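Local coordinates for variant surface glycoprotein MITAT 1.1 (Trypanosoma brucei brucei, PDB 5LY9) that forms the dense surface coat of the parasite, whose antigenically distinct versions, expressed in series, let the trypanosome evade the host immune response, at residues 36-41 against 257-262; 65-70 against 275-280; 73-78 against 265-270; 81-84 against 90-93. All coordinates share one frame; numbering follows the deposited sequence. Where two conformers were deposited one is given.

Overall arrangement
The four contacts lie along the helical scaffold of the N-terminal part of this A-type variant surface glycoprotein, built on helices 24-55 and 62-114. Interactions 1 and 3 pin successive parts of the loop before helix 275-285 to these two helices; their centres are about 10 Å apart and both touch the N-acetylglucosamine carried by Asn266. Interaction 2 takes over where that loop becomes helix 275-285, its centre about 9 Å from that of interaction 3, and the two are tied by Thr276 and Glu267. Interaction 4, within helix 62-114, is centred about 11 Å from interaction 1, which it meets through Ala257, and about 26 Å from interaction 2. All four touch the second subunit.

Interaction 1: residues 36-41 against 257-262; sequences ISNIQK and AKAKDL. With NAG (2-acetamido-2-deoxy-beta-D-glucopyranose), chain C.
Asn38 of helix 24-55 reaches a type I beta turn, Lys258 to Asp261, in the loop before helix 275-285, so that the loop is laid against one of the long helices of the variant surface glycoprotein fold. The close part is small and buried. Asn38 ND2 lies 3.0 Å from Ala259 O, a weak hydrogen bond bent to 125° at the hydrogen, and the same ND2 has a second weak bond to the carbonyl of Tyr264. Methyl CB of Ala259 faces the helix and sits 3.8 Å from Asn38 ND2; Ala259 also packs on Glu34 and Val35.

The glycan side is looser. Asn38 has CG anti to its carbonyl carbon (chi1 -78°), and the amide this sets up offers a face to the sugar: acetyl methyl C8 of the N-acetylglucosamine lies over it, 3.6 Å from Asn38 CG. A turn further on, Lys41 CB approaches the sugar O3 at 3.6 Å; the rest of the Lys41 chain is extended and exposed. Lys260, whose CB is directed away from the helix, is exposed too. On another face of the helix, Gln40 bonds to Glu81 and Lys84 of the second subunit. The turn braces itself: besides the backbone bond from Asp261 N to Lys258 O, Lys258 N gives a nearly straight bond of 3.1 Å to Asp261 OD2, entering from above the carboxylate plane.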
loop_
_atom_site.group_PDB
_atom_site.type_symbol
_atom_site.label_atom_id
_atom_site.label_comp_id
_atom_site.label_asym_id
_atom_site.label_seq_id
_atom_site.Cartn_x
_atom_site.Cartn_y
_atom_site.Cartn_z
ATOM N N ILE A 36 -3.842 -10.058 -5.763
ATOM C CA ILE A 36 -4.873 -9.735 -6.727
ATOM C C ILE A 36 -4.905 -10.778 -7.871
ATOM O O ILE A 36 -5.964 -11.245 -8.290
ATOM C CB ILE A 36 -4.716 -8.325 -7.277
ATOM C CG1 ILE A 36 -4.921 -7.279 -6.194
ATOM C CG2 ILE A 36 -5.692 -8.113 -8.373
ATOM C CD1 ILE A 36 -4.391 -5.879 -6.541
ATOM N N SER A 37 -3.698 -11.184 -8.330
ATOM C CA SER A 37 -3.602 -12.205 -9.306
ATOM C C SER A 37 -4.308 -13.501 -8.874
ATOM O O SER A 37 -5.035 -14.091 -9.652
ATOM C CB SER A 37 -2.142 -12.487 -9.653
ATOM O OG SER A 37 -2.058 -13.528 -10.579
ATOM N N ASN A 38 -4.080 -13.924 -7.654
ATOM C CA ASN A 38 -4.779 -15.094 -7.093
ATOM C C ASN A 38 -6.299 -14.935 -7.058
ATOM O O ASN A 38 -7.046 -15.847 -7.452
ATOM C CB ASN A 38 -4.278 -15.456 -5.700
ATOM C CG ASN A 38 -2.950 -16.194 -5.709
ATOM O OD1 ASN A 38 -2.373 -16.508 -6.775
ATOM N ND2 ASN A 38 -2.492 -16.523 -4.533
ATOM N N ILE A 39 -6.736 -13.766 -6.646
ATOM C CA ILE A 39 -8.187 -13.451 -6.688
ATOM C C ILE A 39 -8.744 -13.564 -8.100
ATOM O O ILE A 39 -9.812 -14.133 -8.343
ATOM C CB ILE A 39 -8.422 -12.038 -6.094
ATOM C CG1 ILE A 39 -8.211 -12.082 -4.571
ATOM C CG2 ILE A 39 -9.843 -11.547 -6.398
ATOM C CD1 ILE A 39 -8.055 -10.734 -3.876
ATOM N N GLN A 40 -8.018 -12.989 -9.032
ATOM C CA GLN A 40 -8.316 -13.124 -10.468
ATOM C C GLN A 40 -8.373 -14.498 -11.015
ATOM O O GLN A 40 -9.281 -14.777 -11.805
ATOM C CB GLN A 40 -7.441 -12.266 -11.362
ATOM C CG GLN A 40 -7.584 -10.757 -11.119
ATOM C CD GLN A 40 -6.507 -10.016 -11.899
ATOM O OE1 GLN A 40 -5.305 -10.315 -11.755
ATOM N NE2 GLN A 40 -6.925 -9.075 -12.746
ATOM N N LYS A 41 -7.414 -15.329 -10.631
ATOM C CA LYS A 41 -7.384 -16.702 -11.087
ATOM C C LYS A 41 -8.625 -17.443 -10.584
ATOM O O LYS A 41 -9.152 -18.298 -11.289
ATOM C CB LYS A 41 -6.143 -17.400 -10.549
ATOM C CG LYS A 41 -4.890 -16.901 -11.248
ATOM C CD LYS A 41 -3.668 -17.633 -10.699
ATOM C CE LYS A 41 -2.414 -17.094 -11.386
ATOM N NZ LYS A 41 -1.216 -17.675 -10.761
ATOM N N ALA A 257 0.277 -9.458 4.938
ATOM C CA ALA A 257 -0.560 -10.428 4.167
ATOM C C ALA A 257 0.257 -10.958 2.987
ATOM O O ALA A 257 0.945 -10.196 2.325
ATOM C CB ALA A 257 -1.820 -9.750 3.633
ATOM N N LYS A 258 0.088 -12.233 2.697
ATOM C CA LYS A 258 0.758 -12.914 1.632
ATOM C C LYS A 258 -0.238 -13.554 0.706
ATOM O O LYS A 258 -1.310 -14.040 1.126
ATOM C CB LYS A 258 1.627 -14.021 2.179
ATOM C CG LYS A 258 2.588 -13.714 3.358
ATOM C CD LYS A 258 3.781 -12.944 2.932
ATOM C CE LYS A 258 4.589 -12.538 4.154
ATOM N NZ LYS A 258 5.836 -11.823 3.728
ATOM N N ALA A 259 0.124 -13.608 -0.554
ATOM C CA ALA A 259 -0.692 -14.225 -1.556
ATOM C C ALA A 259 -0.974 -15.689 -1.273
ATOM O O ALA A 259 -2.082 -16.202 -1.572
ATOM C CB ALA A 259 -0.023 -14.055 -2.919
ATOM N N LYS A 260 -0.031 -16.367 -0.650
ATOM C CA LYS A 260 -0.227 -17.734 -0.220
ATOM C C LYS A 260 -1.144 -17.952 0.974
ATOM O O LYS A 260 -1.408 -19.101 1.294
ATOM C CB LYS A 260 1.135 -18.398 0.081
ATOM C CG LYS A 260 1.740 -17.959 1.358
ATOM C CD LYS A 260 3.193 -18.431 1.565
ATOM C CE LYS A 260 3.756 -17.593 2.686
ATOM N NZ LYS A 260 2.996 -17.932 3.910
ATOM N N ASP A 261 -1.675 -16.887 1.588
ATOM C CA ASP A 261 -2.518 -17.005 2.750
ATOM C C ASP A 261 -3.839 -17.677 2.355
ATOM O O ASP A 261 -4.273 -17.594 1.218
ATOM C CB ASP A 261 -2.811 -15.640 3.429
ATOM C CG ASP A 261 -1.587 -15.034 4.143
ATOM O OD1 ASP A 261 -0.583 -15.732 4.296
ATOM O OD2 ASP A 261 -1.707 -13.857 4.559
ATOM N N LEU A 262 -4.471 -18.235 3.360
ATOM C CA LEU A 262 -5.796 -18.875 3.253
ATOM C C LEU A 262 -6.818 -18.028 2.525
ATOM O O LEU A 262 -7.521 -18.534 1.604
ATOM C CB LEU A 262 -6.330 -19.209 4.695
ATOM C CG LEU A 262 -5.504 -20.295 5.399
ATOM C CD1 LEU A 262 -5.977 -20.485 6.843
ATOM C CD2 LEU A 262 -5.508 -21.584 4.585
HETATM C C1 NAG C . -7.774 -22.536 -7.666
HETATM C C2 NAG C . -6.688 -21.804 -8.437
HETATM C C3 NAG C . -7.072 -21.559 -9.853
HETATM C C4 NAG C . -7.443 -22.912 -10.475
HETATM C C5 NAG C . -8.546 -23.571 -9.661
HETATM C C6 NAG C . -8.962 -24.971 -10.136
HETATM C C7 NAG C . -5.245 -20.296 -7.169
HETATM C C8 NAG C . -5.036 -18.947 -6.538
HETATM N N2 NAG C . -6.404 -20.526 -7.795
HETATM O O3 NAG C . -5.965 -21.011 -10.558
HETATM O O4 NAG C . -7.939 -22.637 -11.781
HETATM O O5 NAG C . -8.078 -23.750 -8.348
HETATM O O6 NAG C . -7.793 -25.784 -10.317
HETATM O O7 NAG C . -4.403 -21.161 -7.089
#

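Interaction 2: residues 65-70 against 275-280; sequences LTLLRG and PTLKAL. Unlike the reference sequence in segment 65-70: Leu65 (reference Ser).
Methyl CD1 of Leu280 lies over one face of the Gly70 carbonyl group, the flat group in this otherwise aliphatic contact between helices 62-114 and 275-285. The fit is tight: Leu280 CD1 is 3.3 Å from Gly70 C and 3.4 Å from Gly70 O. Glycine brings no side chain to this side of its helix, and the leucine branch therefore comes down directly on the backbone.

Leu67, one turn earlier on helix 62-114, makes the remaining close contacts, with Leu280 and Leu277. Its CB does not aim straight at the other helix, but CG is swung anti to the backbone N (chi1 179°), which carries both branches across. Leu67 CD1 rests on Leu280 CB at 3.6 Å and also nears the backbone oxygen of Leu277. Leu67 CG and CD2 both meet one methyl, CD1 of Leu277, with CG at 3.8 Å. The side chains of Leu67 and Leu277 cross at about a right angle. All this is dispersion packing; no hydrogen bond joins the segments.

The short helical segments pass 9.6 Å apart at their axes, with an angle of 131° between their directions. At the start of helix 275-285, Thr276 packs on Arg74 and Lys75. Behind segment 65-70, Leu65 and Arg69 lean on helix 24-55, Leu65 and Leu68 on helix 313-321, and Asp348 of the second subunit touches Leu280.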
loop_
_atom_site.group_PDB
_atom_site.type_symbol
_atom_site.label_atom_id
_atom_site.label_comp_id
_atom_site.label_asym_id
_atom_site.label_seq_id
_atom_site.Cartn_x
_atom_site.Cartn_y
_atom_site.Cartn_z
ATOM N N LEU A 65 -20.905 -29.376 -10.628
ATOM C CA LEU A 65 -20.399 -28.134 -11.267
ATOM C C LEU A 65 -20.999 -26.861 -10.607
ATOM O O LEU A 65 -20.320 -25.855 -10.445
ATOM C CB LEU A 65 -20.703 -28.175 -12.759
ATOM C CG LEU A 65 -19.860 -29.256 -13.479
ATOM C CD1 LEU A 65 -20.196 -29.284 -14.934
ATOM C CD2 LEU A 65 -18.387 -28.946 -13.358
ATOM N N THR A 66 -22.256 -26.937 -10.205
ATOM C CA THR A 66 -22.895 -25.855 -9.444
ATOM C C THR A 66 -22.101 -25.585 -8.165
ATOM O O THR A 66 -21.810 -24.450 -7.839
ATOM C CB THR A 66 -24.327 -26.155 -9.126
ATOM O OG1 THR A 66 -25.096 -26.218 -10.342
ATOM C CG2 THR A 66 -24.950 -25.128 -8.238
ATOM N N LEU A 67 -21.798 -26.645 -7.449
ATOM C CA LEU A 67 -21.017 -26.583 -6.233
ATOM C C LEU A 67 -19.688 -25.960 -6.462
ATOM O O LEU A 67 -19.251 -25.042 -5.707
ATOM C CB LEU A 67 -20.875 -27.959 -5.665
ATOM C CG LEU A 67 -20.058 -27.996 -4.400
ATOM C CD1 LEU A 67 -20.697 -27.175 -3.247
ATOM C CD2 LEU A 67 -19.799 -29.386 -3.991
ATOM N N LEU A 68 -18.966 -26.372 -7.522
ATOM C CA LEU A 68 -17.655 -25.841 -7.758
ATOM C C LEU A 68 -17.715 -24.359 -8.158
ATOM O O LEU A 68 -16.894 -23.573 -7.720
ATOM C CB LEU A 68 -16.925 -26.667 -8.839
ATOM C CG LEU A 68 -16.500 -28.026 -8.344
ATOM C CD1 LEU A 68 -16.111 -28.947 -9.540
ATOM C CD2 LEU A 68 -15.391 -27.955 -7.363
ATOM N N ARG A 69 -18.708 -23.989 -8.963
ATOM C CA ARG A 69 -18.917 -22.582 -9.389
ATOM C C ARG A 69 -19.167 -21.740 -8.163
ATOM O O ARG A 69 -18.601 -20.671 -8.025
ATOM C CB ARG A 69 -20.094 -22.558 -10.334
ATOM C CG ARG A 69 -20.521 -21.163 -10.816
ATOM C CD ARG A 69 -21.830 -20.693 -10.227
ATOM N NE ARG A 69 -22.188 -19.449 -10.894
ATOM C CZ ARG A 69 -22.817 -19.360 -12.065
ATOM N NH1 ARG A 69 -23.314 -20.413 -12.711
ATOM N NH2 ARG A 69 -22.949 -18.182 -12.608
ATOM N N GLY A 70 -20.039 -22.244 -7.297
ATOM C CA GLY A 70 -20.347 -21.540 -6.025
ATOM C C GLY A 70 -19.152 -21.396 -5.145
ATOM O O GLY A 70 -18.965 -20.324 -4.515
ATOM N N PRO A 275 -13.792 -25.665 4.259
ATOM C CA PRO A 275 -15.029 -25.156 4.907
ATOM C C PRO A 275 -15.988 -24.448 3.966
ATOM O O PRO A 275 -17.222 -24.555 4.172
ATOM C CB PRO A 275 -14.548 -24.215 6.038
ATOM C CG PRO A 275 -13.095 -24.149 5.866
ATOM C CD PRO A 275 -12.573 -25.200 4.962
ATOM N N THR A 276 -15.468 -23.857 2.891
ATOM C CA THR A 276 -16.327 -23.124 1.961
ATOM C C THR A 276 -17.079 -24.178 1.152
ATOM O O THR A 276 -18.263 -24.055 0.903
ATOM C CB THR A 276 -15.506 -22.226 1.046
ATOM O OG1 THR A 276 -14.788 -21.294 1.868
ATOM C CG2 THR A 276 -16.380 -21.521 0.035
ATOM N N LEU A 277 -16.354 -25.210 0.717
ATOM C CA LEU A 277 -17.003 -26.304 -0.030
ATOM C C LEU A 277 -18.111 -26.939 0.791
ATOM O O LEU A 277 -19.229 -27.140 0.323
ATOM C CB LEU A 277 -15.955 -27.353 -0.504
ATOM C CG LEU A 277 -16.414 -28.270 -1.630
ATOM C CD1 LEU A 277 -16.650 -27.473 -2.888
ATOM C CD2 LEU A 277 -15.402 -29.396 -1.818
ATOM N N LYS A 278 -17.795 -27.308 2.007
ATOM C CA LYS A 278 -18.728 -28.026 2.840
ATOM C C LYS A 278 -19.964 -27.166 3.084
ATOM O O LYS A 278 -21.102 -27.671 3.036
ATOM C CB LYS A 278 -18.029 -28.381 4.195
ATOM C CG LYS A 278 -18.905 -29.173 5.129
ATOM C CD LYS A 278 -18.295 -29.231 6.511
ATOM C CE LYS A 278 -19.011 -30.322 7.258
ATOM N NZ LYS A 278 -18.639 -30.221 8.712
ATOM N N ALA A 279 -19.734 -25.866 3.362
ATOM C CA ALA A 279 -20.890 -24.938 3.658
ATOM C C ALA A 279 -21.786 -24.802 2.458
ATOM O O ALA A 279 -23.026 -24.742 2.589
ATOM C CB ALA A 279 -20.408 -23.593 4.082
ATOM N N LEU A 280 -21.185 -24.791 1.264
ATOM C CA LEU A 280 -22.024 -24.675 0.041
ATOM C C LEU A 280 -22.841 -25.948 -0.264
ATOM O O LEU A 280 -23.828 -25.856 -0.967
ATOM C CB LEU A 280 -21.205 -24.302 -1.175
ATOM C CG LEU A 280 -20.756 -22.856 -1.198
ATOM C CD1 LEU A 280 -19.605 -22.689 -2.131
ATOM C CD2 LEU A 280 -21.949 -22.018 -1.561
#

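Interaction 3: residues 73-78 against 265-270; sequences ARKTNG and TNETGN. With NAG (2-acetamido-2-deoxy-beta-D-glucopyranose), chain C.
Lys75 of helix 62-114 carries the polar contacts to the loop at 265-270. Directly, its NZ gives a weak hydrogen bond of 2.9 Å to the backbone oxygen of Thr265, and another weak one goes to Leu262 O. Through water, NZ is joined to Glu267: the water accepts from Lys75 NZ at 2.8 Å and donates to Glu267 OE2 at 2.5 Å. The two charges themselves stay 4.2 Å apart, NZ to OE2, beyond a salt bridge, and OE2 has a hydrogen bond of its own with Thr276 OG1. Glu267 N is hydrogen-bonded to Tyr71 OH.

The lysine methylenes add van der Waals contacts. Turns at chi2 (-70°) and chi3 (-69°) fold the chain across Glu267, with Lys75 CE 4.1 Å from Glu267 CG, and bring CE near Asn266 CA.

The covalent link is at Asn266, whose ND2 is bonded to C1 of N-acetylglucosamine; its CB points away from segment 73-78, and its side chain touches Tyr71 and Phe72. Main-chain carbonyls and a water-bridged carboxylate thus share the ammonium group, which probably steadies the lysine's charge and is consistent with the lysine keeping the loop close to the helix beside Asn266.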
loop_
_atom_site.group_PDB
_atom_site.type_symbol
_atom_site.label_atom_id
_atom_site.label_comp_id
_atom_site.label_asym_id
_atom_site.label_seq_id
_atom_site.Cartn_x
_atom_site.Cartn_y
_atom_site.Cartn_z
ATOM N N ALA A 73 -16.761 -18.787 -6.663
ATOM C CA ALA A 73 -17.373 -17.482 -6.365
ATOM C C ALA A 73 -17.165 -17.031 -4.929
ATOM O O ALA A 73 -16.689 -15.908 -4.708
ATOM C CB ALA A 73 -18.832 -17.496 -6.689
ATOM N N ARG A 74 -17.471 -17.868 -3.968
ATOM C CA ARG A 74 -17.213 -17.471 -2.566
ATOM C C ARG A 74 -15.773 -17.118 -2.365
ATOM O O ARG A 74 -15.456 -16.167 -1.652
ATOM C CB ARG A 74 -17.641 -18.530 -1.518
ATOM C CG ARG A 74 -19.123 -18.564 -1.296
ATOM C CD ARG A 74 -19.449 -19.133 0.081
ATOM N NE ARG A 74 -20.871 -19.173 0.306
ATOM C CZ ARG A 74 -21.444 -19.759 1.332
ATOM N NH1 ARG A 74 -20.719 -20.338 2.304
ATOM N NH2 ARG A 74 -22.752 -19.762 1.409
ATOM N N LYS A 75 -14.881 -17.912 -2.938
ATOM C CA LYS A 75 -13.475 -17.722 -2.674
ATOM C C LYS A 75 -12.935 -16.452 -3.305
ATOM O O LYS A 75 -12.139 -15.754 -2.671
ATOM C CB LYS A 75 -12.651 -18.902 -3.093
ATOM C CG LYS A 75 -12.889 -20.103 -2.156
ATOM C CD LYS A 75 -12.302 -19.934 -0.728
ATOM C CE LYS A 75 -10.792 -19.941 -0.730
ATOM N NZ LYS A 75 -10.106 -19.369 0.435
ATOM N N THR A 76 -13.319 -16.132 -4.540
ATOM C CA THR A 76 -12.829 -14.893 -5.136
ATOM C C THR A 76 -13.493 -13.653 -4.524
ATOM O O THR A 76 -12.851 -12.695 -4.190
ATOM C CB THR A 76 -12.968 -14.920 -6.660
ATOM O OG1 THR A 76 -12.306 -13.781 -7.175
ATOM C CG2 THR A 76 -14.432 -14.948 -7.109
ATOM N N ASN A 77 -14.783 -13.720 -4.259
ATOM C CA ASN A 77 -15.505 -12.587 -3.737
ATOM C C ASN A 77 -15.097 -12.309 -2.307
ATOM O O ASN A 77 -14.839 -11.166 -1.943
ATOM C CB ASN A 77 -16.973 -12.845 -3.855
ATOM C CG ASN A 77 -17.447 -12.902 -5.298
ATOM O OD1 ASN A 77 -16.941 -12.194 -6.158
ATOM N ND2 ASN A 77 -18.482 -13.689 -5.524
ATOM N N GLY A 78 -14.909 -13.364 -1.525
ATOM C CA GLY A 78 -14.499 -13.249 -0.125
ATOM C C GLY A 78 -13.035 -12.823 -0.075
ATOM O O GLY A 78 -12.632 -12.052 0.796
ATOM N N THR A 265 -6.165 -18.244 -1.512
ATOM C CA THR A 265 -5.802 -19.493 -2.145
ATOM C C THR A 265 -6.932 -20.458 -2.017
ATOM O O THR A 265 -7.833 -20.270 -1.191
ATOM C CB THR A 265 -4.560 -20.127 -1.448
ATOM O OG1 THR A 265 -4.732 -20.104 -0.038
ATOM C CG2 THR A 265 -3.313 -19.334 -1.759
ATOM N N ASN A 266 -6.916 -21.461 -2.868
ATOM C CA ASN A 266 -7.858 -22.562 -2.778
ATOM C C ASN A 266 -7.698 -23.351 -1.497
ATOM O O ASN A 266 -6.605 -23.511 -0.948
ATOM C CB ASN A 266 -7.678 -23.466 -3.990
ATOM C CG ASN A 266 -8.204 -22.846 -5.311
ATOM O OD1 ASN A 266 -9.348 -22.316 -5.405
ATOM N ND2 ASN A 266 -7.413 -22.988 -6.354
ATOM N N GLU A 267 -8.813 -23.862 -0.999
ATOM C CA GLU A 267 -8.810 -24.723 0.193
ATOM C C GLU A 267 -8.193 -26.070 -0.171
ATOM O O GLU A 267 -8.186 -26.477 -1.331
ATOM C CB GLU A 267 -10.226 -24.863 0.727
ATOM C CG GLU A 267 -10.686 -23.495 1.232
ATOM C CD GLU A 267 -12.143 -23.404 1.746
ATOM O OE1 GLU A 267 -12.939 -24.348 1.524
ATOM O OE2 GLU A 267 -12.494 -22.297 2.206
ATOM N N THR A 268 -7.622 -26.703 0.842
ATOM C CA THR A 268 -6.897 -27.963 0.773
ATOM C C THR A 268 -7.458 -28.995 1.778
ATOM O O THR A 268 -8.260 -28.717 2.614
ATOM C CB THR A 268 -5.388 -27.765 1.093
ATOM O OG1 THR A 268 -5.249 -27.392 2.464
ATOM C CG2 THR A 268 -4.822 -26.736 0.239
ATOM N N GLY A 269 -7.067 -30.235 1.550
ATOM C CA GLY A 269 -7.439 -31.359 2.345
ATOM C C GLY A 269 -8.687 -32.064 1.792
ATOM O O GLY A 269 -9.238 -31.735 0.740
ATOM N N ASN A 270 -9.148 -33.013 2.558
ATOM C CA ASN A 270 -10.324 -33.758 2.140
ATOM C C ASN A 270 -11.500 -32.805 1.987
ATOM O O ASN A 270 -11.608 -31.756 2.641
ATOM C CB ASN A 270 -10.637 -34.804 3.176
ATOM C CG ASN A 270 -9.721 -35.992 3.141
ATOM O OD1 ASN A 270 -8.791 -36.081 2.376
ATOM N ND2 ASN A 270 -10.091 -36.990 3.930
HETATM C C1 NAG C . -7.774 -22.536 -7.666
HETATM C C2 NAG C . -6.688 -21.804 -8.437
HETATM C C3 NAG C . -7.072 -21.559 -9.853
HETATM C C4 NAG C . -7.443 -22.912 -10.475
HETATM C C5 NAG C . -8.546 -23.571 -9.661
HETATM C C6 NAG C . -8.962 -24.971 -10.136
HETATM C C7 NAG C . -5.245 -20.296 -7.169
HETATM C C8 NAG C . -5.036 -18.947 -6.538
HETATM N N2 NAG C . -6.404 -20.526 -7.795
HETATM O O3 NAG C . -5.965 -21.011 -10.558
HETATM O O4 NAG C . -7.939 -22.637 -11.781
HETATM O O5 NAG C . -8.078 -23.750 -8.348
HETATM O O6 NAG C . -7.793 -25.784 -10.317
HETATM O O7 NAG C . -4.403 -21.161 -7.089
HETATM O O HOH W 1 -11.060 -20.333 2.843
#

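Interaction 4: residues 81-84 against 90-93; sequences ESYK and TQIR
Tyr83 and Gln91, eight residues apart on helix 62-114, meet through one hydrogen bond: Tyr83 OH donates to Gln91 OE1 at 2.7 Å. The hydroxyl stands at 149° to the amide C=O, tilted 29° from the carbonyl plane. Gln91 OE1 sits at the edge of the tyrosine ring, 3.4 Å from CE1, and the amide is turned steeply, its plane 67° from that of the ring.

The chain torsions make the reach possible. Tyr83 has CG anti to its backbone N (chi1 -169°), sending the ring along the helix, while Gln91 is extended beyond CG and comes from the other end to meet the hydroxyl.

A second shell holds the pair. Gln91 NE2 bonds to Ala257 O, and Thr90 OG1 bonds to Ala257 N. Val35 of helix 24-55 packs on both side chains, Met28 and Glu31 on Gln91, and Leu88 of the second subunit on Tyr83. Further back, Lys84 NZ and Glu81 OE1 form a salt bridge whose hydrogen bond is weak.

With its oxygen accepting from a phenol and its nitrogen donating to a main-chain carbonyl, the buried Gln91 amide has a bond at each end; the two would fix its rotation and couple the helix to the loop at Ala257.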
loop_
_atom_site.group_PDB
_atom_site.type_symbol
_atom_site.label_atom_id
_atom_site.label_comp_id
_atom_site.label_asym_id
_atom_site.label_seq_id
_atom_site.Cartn_x
_atom_site.Cartn_y
_atom_site.Cartn_z
ATOM N N GLU A 81 -12.876 -9.038 -0.758
ATOM C CA GLU A 81 -13.292 -8.382 0.461
ATOM C C GLU A 81 -12.253 -8.416 1.544
ATOM O O GLU A 81 -12.065 -7.394 2.225
ATOM C CB GLU A 81 -14.611 -9.004 0.950
ATOM C CG GLU A 81 -15.189 -8.383 2.220
ATOM C CD GLU A 81 -15.742 -6.986 2.077
ATOM O OE1 GLU A 81 -15.642 -6.345 1.037
ATOM O OE2 GLU A 81 -16.254 -6.487 3.100
ATOM N N SER A 82 -11.627 -9.566 1.783
ATOM C CA SER A 82 -10.585 -9.689 2.804
ATOM C C SER A 82 -9.362 -8.800 2.460
ATOM O O SER A 82 -8.754 -8.219 3.364
ATOM C CB SER A 82 -10.083 -11.109 2.972
ATOM O OG SER A 82 -11.100 -11.981 3.487
ATOM N N TYR A 83 -8.994 -8.712 1.191
ATOM C CA TYR A 83 -7.906 -7.810 0.813
ATOM C C TYR A 83 -8.289 -6.323 1.151
ATOM O O TYR A 83 -7.516 -5.575 1.718
ATOM C CB TYR A 83 -7.531 -7.946 -0.677
ATOM C CG TYR A 83 -6.227 -7.220 -1.001
ATOM C CD1 TYR A 83 -5.082 -7.517 -0.346
ATOM C CD2 TYR A 83 -6.186 -6.266 -1.938
ATOM C CE1 TYR A 83 -3.879 -6.867 -0.649
ATOM C CE2 TYR A 83 -5.009 -5.592 -2.239
ATOM C CZ TYR A 83 -3.868 -5.932 -1.608
ATOM O OH TYR A 83 -2.698 -5.256 -1.901
ATOM N N LYS A 84 -9.506 -5.932 0.852
ATOM C CA LYS A 84 -9.946 -4.593 1.182
ATOM C C LYS A 84 -9.952 -4.307 2.653
ATOM O O LYS A 84 -9.426 -3.265 3.078
ATOM C CB LYS A 84 -11.359 -4.330 0.621
ATOM C CG LYS A 84 -11.850 -2.889 0.874
ATOM C CD LYS A 84 -13.287 -2.667 0.321
ATOM C CE LYS A 84 -14.330 -3.317 1.160
ATOM N NZ LYS A 84 -15.722 -3.141 0.596
ATOM N N THR A 90 -2.223 -4.206 5.753
ATOM C CA THR A 90 -0.965 -4.796 6.277
ATOM C C THR A 90 0.228 -4.439 5.373
ATOM O O THR A 90 1.361 -4.321 5.861
ATOM C CB THR A 90 -1.008 -6.346 6.420
ATOM O OG1 THR A 90 -1.037 -6.954 5.090
ATOM C CG2 THR A 90 -2.197 -6.798 7.273
ATOM N N GLN A 91 -0.066 -4.318 4.096
ATOM C CA GLN A 91 0.993 -4.118 3.074
ATOM C C GLN A 91 1.414 -2.653 3.023
ATOM O O GLN A 91 2.609 -2.343 3.059
ATOM C CB GLN A 91 0.587 -4.686 1.759
ATOM C CG GLN A 91 0.377 -6.190 1.780
ATOM C CD GLN A 91 -0.137 -6.793 0.502
ATOM O OE1 GLN A 91 -0.570 -6.109 -0.413
ATOM N NE2 GLN A 91 -0.020 -8.102 0.413
ATOM N N ILE A 92 0.423 -1.754 3.080
ATOM C CA ILE A 92 0.702 -0.328 3.242
ATOM C C ILE A 92 1.420 -0.064 4.580
ATOM O O ILE A 92 2.413 0.735 4.641
ATOM C CB ILE A 92 -0.569 0.509 3.089
ATOM C CG1 ILE A 92 -1.045 0.416 1.625
ATOM C CG2 ILE A 92 -0.317 1.968 3.435
ATOM C CD1 ILE A 92 -2.358 1.146 1.469
ATOM N N ARG A 93 0.940 -0.687 5.632
ATOM C CA ARG A 93 1.529 -0.504 6.948
ATOM C C ARG A 93 3.033 -0.866 6.891
ATOM O O ARG A 93 3.917 -0.126 7.386
ATOM C CB ARG A 93 0.844 -1.349 8.000
ATOM C CG ARG A 93 1.378 -1.176 9.380
ATOM C CD ARG A 93 0.983 -2.317 10.274
ATOM N NE ARG A 93 1.541 -2.125 11.605
ATOM C CZ ARG A 93 1.433 -3.021 12.559
ATOM N NH1 ARG A 93 0.751 -4.168 12.363
ATOM N NH2 ARG A 93 1.927 -2.757 13.734
#